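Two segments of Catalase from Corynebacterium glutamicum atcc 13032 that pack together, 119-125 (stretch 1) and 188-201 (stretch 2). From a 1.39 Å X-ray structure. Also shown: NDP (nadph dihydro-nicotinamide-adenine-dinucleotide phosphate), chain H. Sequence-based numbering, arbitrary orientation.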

ATOM      1  N   THR A 119      -7.296  -4.326 -30.364  1.00  9.75           N
ATOM      2  CA  THR A 119      -7.277  -3.769 -31.721  1.00  9.96           C
ATOM      3  C   THR A 119      -7.886  -2.370 -31.857  1.00  9.91           C
ATOM      4  O   THR A 119      -8.257  -1.948 -32.960  1.00 11.39           O
ATOM      5  CB  THR A 119      -7.892  -4.736 -32.770  1.00 10.72           C
ATOM      6  OG1 THR A 119      -9.263  -4.999 -32.449  1.00 10.98           O
ATOM      7  CG2 THR A 119      -7.134  -6.050 -32.785  1.00 12.29           C
ATOM      8  N   TRP A 120      -7.978  -1.637 -30.750  1.00 10.17           N
ATOM      9  CA  TRP A 120      -8.149  -0.193 -30.861  1.00 10.29           C
ATOM     10  C   TRP A 120      -6.928   0.341 -31.617  1.00  9.81           C
ATOM     11  O   TRP A 120      -5.827  -0.187 -31.454  1.00 11.01           O
ATOM     12  CB  TRP A 120      -8.187   0.466 -29.480  1.00 10.21           C
ATOM     13  CG  TRP A 120      -9.518   0.457 -28.811  1.00 10.44           C
ATOM     14  CD1 TRP A 120     -10.687  -0.043 -29.308  1.00 11.88           C
ATOM     15  CD2 TRP A 120      -9.823   0.984 -27.515  1.00 10.39           C
ATOM     16  NE1 TRP A 120     -11.700   0.142 -28.402  1.00 13.90           N
ATOM     17  CE2 TRP A 120     -11.195   0.762 -27.287  1.00 12.74           C
ATOM     18  CE3 TRP A 120      -9.064   1.610 -26.522  1.00 10.73           C
ATOM     19  CZ2 TRP A 120     -11.831   1.151 -26.105  1.00 14.97           C
ATOM     20  CZ3 TRP A 120      -9.696   1.995 -25.344  1.00 11.70           C
ATOM     21  CH2 TRP A 120     -11.066   1.765 -25.148  1.00 14.89           C
ATOM     22  N   ARG A 121      -7.111   1.378 -32.435  1.00  9.39           N
ATOM     23  CA  ARG A 121      -5.966   2.055 -33.052  1.00  8.99           C
ATOM     24  C   ARG A 121      -5.063   2.594 -31.949  1.00  9.25           C
ATOM     25  O   ARG A 121      -5.517   3.309 -31.053  1.00 11.29           O
ATOM     26  CB  ARG A 121      -6.394   3.201 -33.979  1.00  9.43           C
ATOM     27  CG  ARG A 121      -5.186   3.927 -34.609  1.00  9.85           C
ATOM     28  CD  ARG A 121      -5.561   5.054 -35.580  1.00 10.11           C
ATOM     29  NE  ARG A 121      -6.430   4.528 -36.627  1.00 10.24           N
ATOM     30  CZ  ARG A 121      -6.012   3.837 -37.685  1.00  9.84           C
ATOM     31  NH1 ARG A 121      -4.716   3.642 -37.904  1.00 10.34           N
ATOM     32  NH2 ARG A 121      -6.899   3.368 -38.556  1.00 12.10           N
ATOM     33  N   ASP A 122      -3.788   2.232 -32.003  1.00  9.00           N
ATOM     34  CA  ASP A 122      -2.849   2.630 -30.967  1.00  9.31           C
ATOM     35  C   ASP A 122      -1.464   2.190 -31.374  1.00  7.54           C
ATOM     36  O   ASP A 122      -1.307   1.302 -32.219  1.00  9.64           O
ATOM     37  CB  ASP A 122      -3.198   1.947 -29.637  1.00 10.63           C
ATOM     38  CG  ASP A 122      -2.929   2.828 -28.432  1.00 12.51           C
ATOM     39  OD1 ASP A 122      -2.281   3.895 -28.583  1.00 15.33           O
ATOM     40  OD2 ASP A 122      -3.370   2.452 -27.319  1.00 10.98           O
ATOM     41  N   VAL A 123      -0.460   2.797 -30.753  1.00  9.04           N
ATOM     42  CA  VAL A 123       0.883   2.239 -30.745  1.00  9.75           C
ATOM     43  C   VAL A 123       0.798   0.889 -30.024  1.00  8.81           C
ATOM     44  O   VAL A 123      -0.035   0.718 -29.113  1.00  9.35           O
ATOM     45  CB  VAL A 123       1.852   3.183 -29.988  1.00 10.31           C
ATOM     46  CG1 VAL A 123       3.198   2.520 -29.744  1.00 12.35           C
ATOM     47  CG2 VAL A 123       2.021   4.504 -30.740  1.00 13.54           C
ATOM     48  N   HIS A 124       1.635  -0.071 -30.422  1.00  8.58           N
ATOM     49  CA  HIS A 124       1.775  -1.295 -29.640  1.00  8.27           C
ATOM     50  C   HIS A 124       3.147  -1.422 -29.023  1.00  8.37           C
ATOM     51  O   HIS A 124       4.177  -1.267 -29.691  1.00  9.97           O
ATOM     52  CB  HIS A 124       1.447  -2.534 -30.465  1.00  8.37           C
ATOM     53  CG  HIS A 124       0.010  -2.607 -30.848  1.00  8.22           C
ATOM     54  ND1 HIS A 124      -0.910  -3.355 -30.148  1.00  9.63           N
ATOM     55  CD2 HIS A 124      -0.680  -1.970 -31.822  1.00  9.07           C
ATOM     56  CE1 HIS A 124      -2.104  -3.201 -30.697  1.00  9.29           C
ATOM     57  NE2 HIS A 124      -1.989  -2.369 -31.718  1.00  9.67           N
ATOM     58  N   GLY A 125       3.154  -1.717 -27.731  1.00  7.89           N
ATOM     59  CA  GLY A 125       4.387  -1.969 -27.015  1.00  8.74           C
ATOM     60  C   GLY A 125       5.032  -3.262 -27.465  1.00  8.32           C
ATOM     61  O   GLY A 125       4.348  -4.219 -27.830  1.00  8.61           O
TER
HETATM   62  PA  NDP H1520      13.496   3.829 -46.444  1.00 19.80           P
HETATM   63  O1A NDP H1520      12.839   3.695 -47.768  1.00 21.02           O
HETATM   64  O2A NDP H1520      14.859   3.228 -46.412  1.00 21.48           O
HETATM   65  O5B NDP H1520      12.562   3.123 -45.351  1.00 20.25           O
HETATM   66  C5B NDP H1520      11.182   3.397 -45.310  1.00 17.75           C
HETATM   67  C4B NDP H1520      10.621   2.620 -44.131  1.00 18.07           C
HETATM   68  O4B NDP H1520       9.230   2.888 -44.018  1.00 16.70           O
HETATM   69  C3B NDP H1520      10.799   1.114 -44.325  1.00 18.82           C
HETATM   70  O3B NDP H1520      11.229   0.521 -43.114  1.00 20.05           O
HETATM   71  C2B NDP H1520       9.399   0.672 -44.708  1.00 16.06           C
HETATM   72  O2B NDP H1520       9.095  -0.685 -44.446  1.00 18.78           O
HETATM   73  C1B NDP H1520       8.568   1.653 -43.893  1.00 16.89           C
HETATM   74  N9A NDP H1520       7.141   1.666 -44.270  1.00 16.35           N
HETATM   75  C8A NDP H1520       6.569   1.134 -45.398  1.00 16.32           C
HETATM   76  N7A NDP H1520       5.233   1.335 -45.346  1.00 17.09           N
HETATM   77  C5A NDP H1520       4.939   1.986 -44.193  1.00 17.72           C
HETATM   78  C6A NDP H1520       3.739   2.432 -43.645  1.00 17.25           C
HETATM   79  N6A NDP H1520       2.578   1.955 -44.095  1.00 16.92           N
HETATM   80  N1A NDP H1520       3.758   3.087 -42.435  1.00 17.73           N
HETATM   81  C2A NDP H1520       4.950   3.289 -41.767  1.00 19.55           C
HETATM   82  N3A NDP H1520       6.136   2.840 -42.314  1.00 17.61           N
HETATM   83  C4A NDP H1520       6.130   2.198 -43.508  1.00 16.52           C
HETATM   84  O3  NDP H1520      13.508   5.399 -46.045  1.00 19.49           O
HETATM   85  PN  NDP H1520      14.122   6.008 -44.680  1.00 18.28           P
HETATM   86  O1N NDP H1520      14.698   4.929 -43.829  1.00 17.58           O
HETATM   87  O2N NDP H1520      14.946   7.173 -45.083  1.00 19.92           O
HETATM   88  O5D NDP H1520      12.825   6.595 -43.929  1.00 18.18           O
HETATM   89  C5D NDP H1520      11.822   7.269 -44.665  1.00 15.88           C
HETATM   90  C4D NDP H1520      10.578   7.404 -43.810  1.00 17.19           C
HETATM   91  O4D NDP H1520      10.095   6.112 -43.505  1.00 16.76           O
HETATM   92  C3D NDP H1520      10.887   8.079 -42.483  1.00 16.88           C
HETATM   93  O3D NDP H1520      10.694   9.484 -42.558  1.00 19.64           O
HETATM   94  C2D NDP H1520       9.932   7.391 -41.523  1.00 15.76           C
HETATM   95  O2D NDP H1520       8.737   8.119 -41.451  1.00 16.39           O
HETATM   96  C1D NDP H1520       9.610   6.047 -42.170  1.00 15.89           C
HETATM   97  N1N NDP H1520      10.246   4.924 -41.448  1.00 15.98           N
HETATM   98  C2N NDP H1520      11.566   5.019 -41.114  1.00 17.90           C
HETATM   99  C3N NDP H1520      12.235   4.008 -40.443  1.00 17.38           C
HETATM  100  C7N NDP H1520      13.676   4.219 -40.108  1.00 18.47           C
HETATM  101  O7N NDP H1520      14.195   3.593 -38.971  1.00 19.56           O
HETATM  102  N7N NDP H1520      14.428   5.006 -40.871  1.00 19.91           N
HETATM  103  C4N NDP H1520      11.549   2.721 -40.033  1.00 15.96           C
HETATM  104  C5N NDP H1520      10.106   2.720 -40.447  1.00 15.78           C
HETATM  105  C6N NDP H1520       9.530   3.799 -41.119  1.00 16.83           C
HETATM  106  P2B NDP H1520       9.263  -1.805 -45.598  1.00 19.04           P
HETATM  107  O1X NDP H1520       8.451  -1.364 -46.798  1.00 21.55           O
HETATM  108  O2X NDP H1520      10.734  -1.913 -45.939  1.00 20.64           O
HETATM  109  O3X NDP H1520       8.744  -3.110 -45.023  1.00 21.13           O
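Stretch 2 188-201: HQVTYLMGDRGTPK

Stretch 2 (188-201) enters as helix, passes through a short 3-10 segment at 196-198 and continues as loop, lying against the irregular, extended backbone of stretch 1 (119-125). Its helical part runs roughly opposite to stretch 1. The two segments bury 516 Å² between them, and their backbones come nearest at R121 and G198, whose CA atoms are 5.2 Å apart. H188 lies beyond reach of stretch 1; its ring, t at chi1, meets the NADPH instead, with a hydrogen bond of 2.7 Å between H188 NE2 and NDP O2D. Q189, with CA-to-CB directed toward stretch 1, places NE2 3.4 Å from V123 CG2. V190 and T191 make no contact with stretch 1, and neither does Y192, whose ring lies near the adenine (Y192 CE2 to NDP C2A, 3.5 Å). L193 (t, p) brings CD1 against the backbone of stretch 1, 3.5 Å from D122 C and 3.7 Å from V123 N, and 3.8 Å from R121 CG.

R121 docks on the carbonyls of L193 and G195. Its side chain, t at chi1 and chi2 and m at chi3, reaches two backbone carbonyls of stretch 2: R121 NH1 donates to L193 O at 3.0 Å and, more weakly because the angle is only 135°, to G195 O at 3.0 Å. Both acceptors lie at the edge of the guanidinium, near its plane. M194 O covers one face and T199 CG2 the opposite one, while M194 SD approaches R121 CD at 4.0 Å. G195 O also accepts from G198 N at 3.1 Å, closing the turn. The CA-to-CB bonds of D196 and R197 point away; the R197 guanidinium has NDP N9A over one face, and R197 NH1 donates to Y192 OH at 3.1 Å; a water links R197 O to D122 O.

G198 must be small: a CB here would point toward stretch 1 and lie 2.4 Å from R121 NH1 and 1.9 Å from L193 O. Its carbonyl is a hub, accepting a weak hydrogen bond from D122 N (D122 N to G198 O, 3.3 Å) and a CA-H...O contact from R121 CA to G198 O at 3.6 Å. A second water donates to G198 O and to W120 O and is hydrogen-bonded to H124 NE2, tying three residues together. T199 OG1 accepts from a third water, which in turn accepts from R121 NH2. P200 then packs its CD 3.7 Å from H124 CD2. The CA-to-CB bond of K201 points away, and no atom of it comes within 4.5 Å of stretch 1.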

ATOM      1  N   HIS A 188       5.294  13.360 -36.656  1.00  9.75           N
ATOM      2  CA  HIS A 188       5.898  12.156 -37.217  1.00 10.34           C
ATOM      3  C   HIS A 188       5.161  10.905 -36.759  1.00 11.43           C
ATOM      4  O   HIS A 188       4.707  10.099 -37.583  1.00  9.57           O
ATOM      5  CB  HIS A 188       7.388  12.053 -36.874  1.00 10.43           C
ATOM      6  CG  HIS A 188       8.124  11.063 -37.721  1.00 11.08           C
ATOM      7  ND1 HIS A 188       9.479  10.847 -37.609  1.00 10.82           N
ATOM      8  CD2 HIS A 188       7.691  10.231 -38.698  1.00 11.03           C
ATOM      9  CE1 HIS A 188       9.850   9.924 -38.481  1.00 11.13           C
ATOM     10  NE2 HIS A 188       8.784   9.539 -39.160  1.00 11.46           N
ATOM     11  N   GLN A 189       5.009  10.753 -35.449  1.00 10.34           N
ATOM     12  CA  GLN A 189       4.380   9.545 -34.939  1.00  9.12           C
ATOM     13  C   GLN A 189       2.881   9.485 -35.232  1.00  8.71           C
ATOM     14  O   GLN A 189       2.340   8.401 -35.465  1.00  9.16           O
ATOM     15  CB  GLN A 189       4.643   9.361 -33.444  1.00  8.68           C
ATOM     16  CG  GLN A 189       3.921   8.157 -32.864  1.00  9.30           C
ATOM     17  CD  GLN A 189       4.302   6.854 -33.544  1.00 11.24           C
ATOM     18  OE1 GLN A 189       5.408   6.714 -34.063  1.00 14.88           O
ATOM     19  NE2 GLN A 189       3.394   5.882 -33.522  1.00 11.91           N
ATOM     20  N   VAL A 190       2.204  10.632 -35.240  1.00  9.03           N
ATOM     21  CA  VAL A 190       0.780  10.608 -35.557  1.00 10.09           C
ATOM     22  C   VAL A 190       0.553  10.146 -37.003  1.00  9.98           C
ATOM     23  O   VAL A 190      -0.388   9.393 -37.278  1.00  9.73           O
ATOM     24  CB  VAL A 190       0.089  11.952 -35.253  1.00  8.78           C
ATOM     25  CG1 VAL A 190      -1.360  11.917 -35.690  1.00  9.50           C
ATOM     26  CG2 VAL A 190       0.174  12.251 -33.760  1.00 10.53           C
ATOM     27  N   THR A 191       1.442  10.536 -37.915  1.00  9.24           N
ATOM     28  CA  THR A 191       1.341  10.071 -39.297  1.00 10.24           C
ATOM     29  C   THR A 191       1.520   8.548 -39.370  1.00  9.37           C
ATOM     30  O   THR A 191       0.783   7.856 -40.080  1.00 11.16           O
ATOM     31  CB  THR A 191       2.362  10.797 -40.185  1.00 11.44           C
ATOM     32  OG1 THR A 191       2.126  12.206 -40.111  1.00 10.77           O
ATOM     33  CG2 THR A 191       2.241  10.351 -41.634  1.00 12.10           C
ATOM     34  N   TYR A 192       2.478   8.025 -38.610  1.00  9.69           N
ATOM     35  CA  TYR A 192       2.692   6.580 -38.534  1.00 10.34           C
ATOM     36  C   TYR A 192       1.474   5.871 -37.924  1.00 10.67           C
ATOM     37  O   TYR A 192       1.008   4.847 -38.435  1.00 11.00           O
ATOM     38  CB  TYR A 192       3.954   6.324 -37.711  1.00  9.82           C
ATOM     39  CG  TYR A 192       4.525   4.924 -37.707  1.00 12.33           C
ATOM     40  CD1 TYR A 192       4.012   3.943 -36.862  1.00 12.80           C
ATOM     41  CD2 TYR A 192       5.630   4.603 -38.493  1.00 12.75           C
ATOM     42  CE1 TYR A 192       4.560   2.665 -36.831  1.00 12.29           C
ATOM     43  CE2 TYR A 192       6.188   3.325 -38.464  1.00 12.14           C
ATOM     44  CZ  TYR A 192       5.644   2.366 -37.631  1.00 11.85           C
ATOM     45  OH  TYR A 192       6.209   1.108 -37.602  1.00 12.74           O
ATOM     46  N   LEU A 193       0.964   6.433 -36.829  1.00 10.26           N
ATOM     47  CA  LEU A 193      -0.176   5.875 -36.099  1.00 10.01           C
ATOM     48  C   LEU A 193      -1.456   5.837 -36.941  1.00  9.62           C
ATOM     49  O   LEU A 193      -2.254   4.893 -36.858  1.00  9.25           O
ATOM     50  CB  LEU A 193      -0.429   6.696 -34.831  1.00  9.94           C
ATOM     51  CG  LEU A 193      -1.711   6.394 -34.047  1.00  9.88           C
ATOM     52  CD1 LEU A 193      -1.685   4.997 -33.419  1.00 11.99           C
ATOM     53  CD2 LEU A 193      -1.961   7.473 -32.996  1.00 11.41           C
ATOM     54  N   MET A 194      -1.667   6.883 -37.734  1.00  9.71           N
ATOM     55  CA  MET A 194      -2.914   7.016 -38.476  1.00  9.51           C
ATOM     56  C   MET A 194      -2.902   6.211 -39.777  1.00  9.45           C
ATOM     57  O   MET A 194      -3.925   6.101 -40.453  1.00 10.70           O
ATOM     58  CB  MET A 194      -3.207   8.494 -38.746  1.00 10.01           C
ATOM     59  CG  MET A 194      -3.589   9.262 -37.489  1.00 10.49           C
ATOM     60  SD  MET A 194      -5.212   8.781 -36.885  1.00 11.55           S
ATOM     61  CE  MET A 194      -5.079   9.261 -35.163  1.00 13.84           C
ATOM     62  N   GLY A 195      -1.751   5.639 -40.119  1.00 10.06           N
ATOM     63  CA  GLY A 195      -1.640   4.803 -41.303  1.00 11.44           C
ATOM     64  C   GLY A 195      -2.000   3.359 -40.998  1.00 11.01           C
ATOM     65  O   GLY A 195      -2.574   3.058 -39.939  1.00 11.10           O
ATOM     66  N   ASP A 196      -1.669   2.459 -41.918  1.00 10.54           N
ATOM     67  CA  ASP A 196      -2.034   1.058 -41.766  1.00 12.67           C
ATOM     68  C   ASP A 196      -1.473   0.471 -40.475  1.00 11.34           C
ATOM     69  O   ASP A 196      -2.109  -0.377 -39.846  1.00 11.25           O
ATOM     70  CB  ASP A 196      -1.519   0.221 -42.940  1.00 12.85           C
ATOM     71  CG  ASP A 196      -2.190   0.553 -44.260  1.00 14.53           C
ATOM     72  OD1 ASP A 196      -3.222   1.253 -44.287  1.00 17.47           O
ATOM     73  OD2 ASP A 196      -1.684   0.073 -45.289  1.00 18.05           O
ATOM     74  N   ARG A 197      -0.278   0.919 -40.087  1.00 10.70           N
ATOM     75  CA  ARG A 197       0.417   0.325 -38.940  1.00 11.62           C
ATOM     76  C   ARG A 197      -0.197   0.656 -37.582  1.00 12.06           C
ATOM     77  O   ARG A 197       0.188   0.076 -36.565  1.00 11.85           O
ATOM     78  CB  ARG A 197       1.908   0.671 -38.956  1.00 12.60           C
ATOM     79  CG  ARG A 197       2.625   0.096 -40.155  1.00 13.18           C
ATOM     80  CD  ARG A 197       4.112   0.270 -40.052  1.00 13.57           C
ATOM     81  NE  ARG A 197       4.761  -0.292 -41.225  1.00 14.74           N
ATOM     82  CZ  ARG A 197       6.075  -0.419 -41.346  1.00 13.56           C
ATOM     83  NH1 ARG A 197       6.875  -0.027 -40.361  1.00 14.80           N
ATOM     84  NH2 ARG A 197       6.581  -0.941 -42.448  1.00 14.39           N
ATOM     85  N   GLY A 198      -1.153   1.576 -37.563  1.00 10.34           N
ATOM     86  CA  GLY A 198      -1.912   1.831 -36.351  1.00 10.36           C
ATOM     87  C   GLY A 198      -2.772   0.650 -35.947  1.00  9.44           C
ATOM     88  O   GLY A 198      -3.194   0.568 -34.792  1.00 11.27           O
ATOM     89  N   THR A 199      -3.029  -0.262 -36.888  1.00  9.98           N
ATOM     90  CA  THR A 199      -3.877  -1.419 -36.627  1.00 11.15           C
ATOM     91  C   THR A 199      -3.288  -2.739 -37.139  1.00 11.71           C
ATOM     92  O   THR A 199      -3.876  -3.383 -38.005  1.00 11.54           O
ATOM     93  CB  THR A 199      -5.306  -1.224 -37.208  1.00 11.45           C
ATOM     94  OG1 THR A 199      -5.224  -0.885 -38.601  1.00 12.35           O
ATOM     95  CG2 THR A 199      -6.041  -0.104 -36.481  1.00 11.54           C
ATOM     96  N   PRO A 200      -2.146  -3.165 -36.573  1.00 11.40           N
ATOM     97  CA  PRO A 200      -1.594  -4.466 -36.962  1.00 10.85           C
ATOM     98  C   PRO A 200      -2.547  -5.581 -36.528  1.00  9.59           C
ATOM     99  O   PRO A 200      -3.174  -5.453 -35.471  1.00 11.49           O
ATOM    100  CB  PRO A 200      -0.289  -4.563 -36.158  1.00 11.04           C
ATOM    101  CG  PRO A 200      -0.123  -3.245 -35.441  1.00 12.94           C
ATOM    102  CD  PRO A 200      -1.469  -2.602 -35.393  1.00 11.82           C
ATOM    103  N   LYS A 201      -2.651  -6.659 -37.299  1.00  9.93           N
ATOM    104  CA  LYS A 201      -3.613  -7.707 -36.960  1.00 10.88           C
ATOM    105  C   LYS A 201      -3.236  -8.446 -35.677  1.00 10.13           C
ATOM    106  O   LYS A 201      -4.112  -8.776 -34.868  1.00 10.83           O
ATOM    107  CB  LYS A 201      -3.782  -8.709 -38.103  1.00 11.56           C
ATOM    108  CG  LYS A 201      -4.413  -8.116 -39.348  1.00 13.70           C
ATOM    109  CD  LYS A 201      -4.732  -9.192 -40.371  1.00 15.42           C
ATOM    110  CE  LYS A 201      -5.323  -8.574 -41.632  1.00 15.80           C
ATOM    111  NZ  LYS A 201      -5.839  -9.599 -42.578  1.00 22.30           N
TER
HETATM  112  O   HOH W   1      -4.086  -1.415 -33.142  1.00 11.34           O
HETATM  113  O   HOH W   2      -5.606   1.403 -40.001  1.00 16.01           O
HETATM  114  O   HOH W   3       0.599   0.700 -33.999  1.00 12.13           O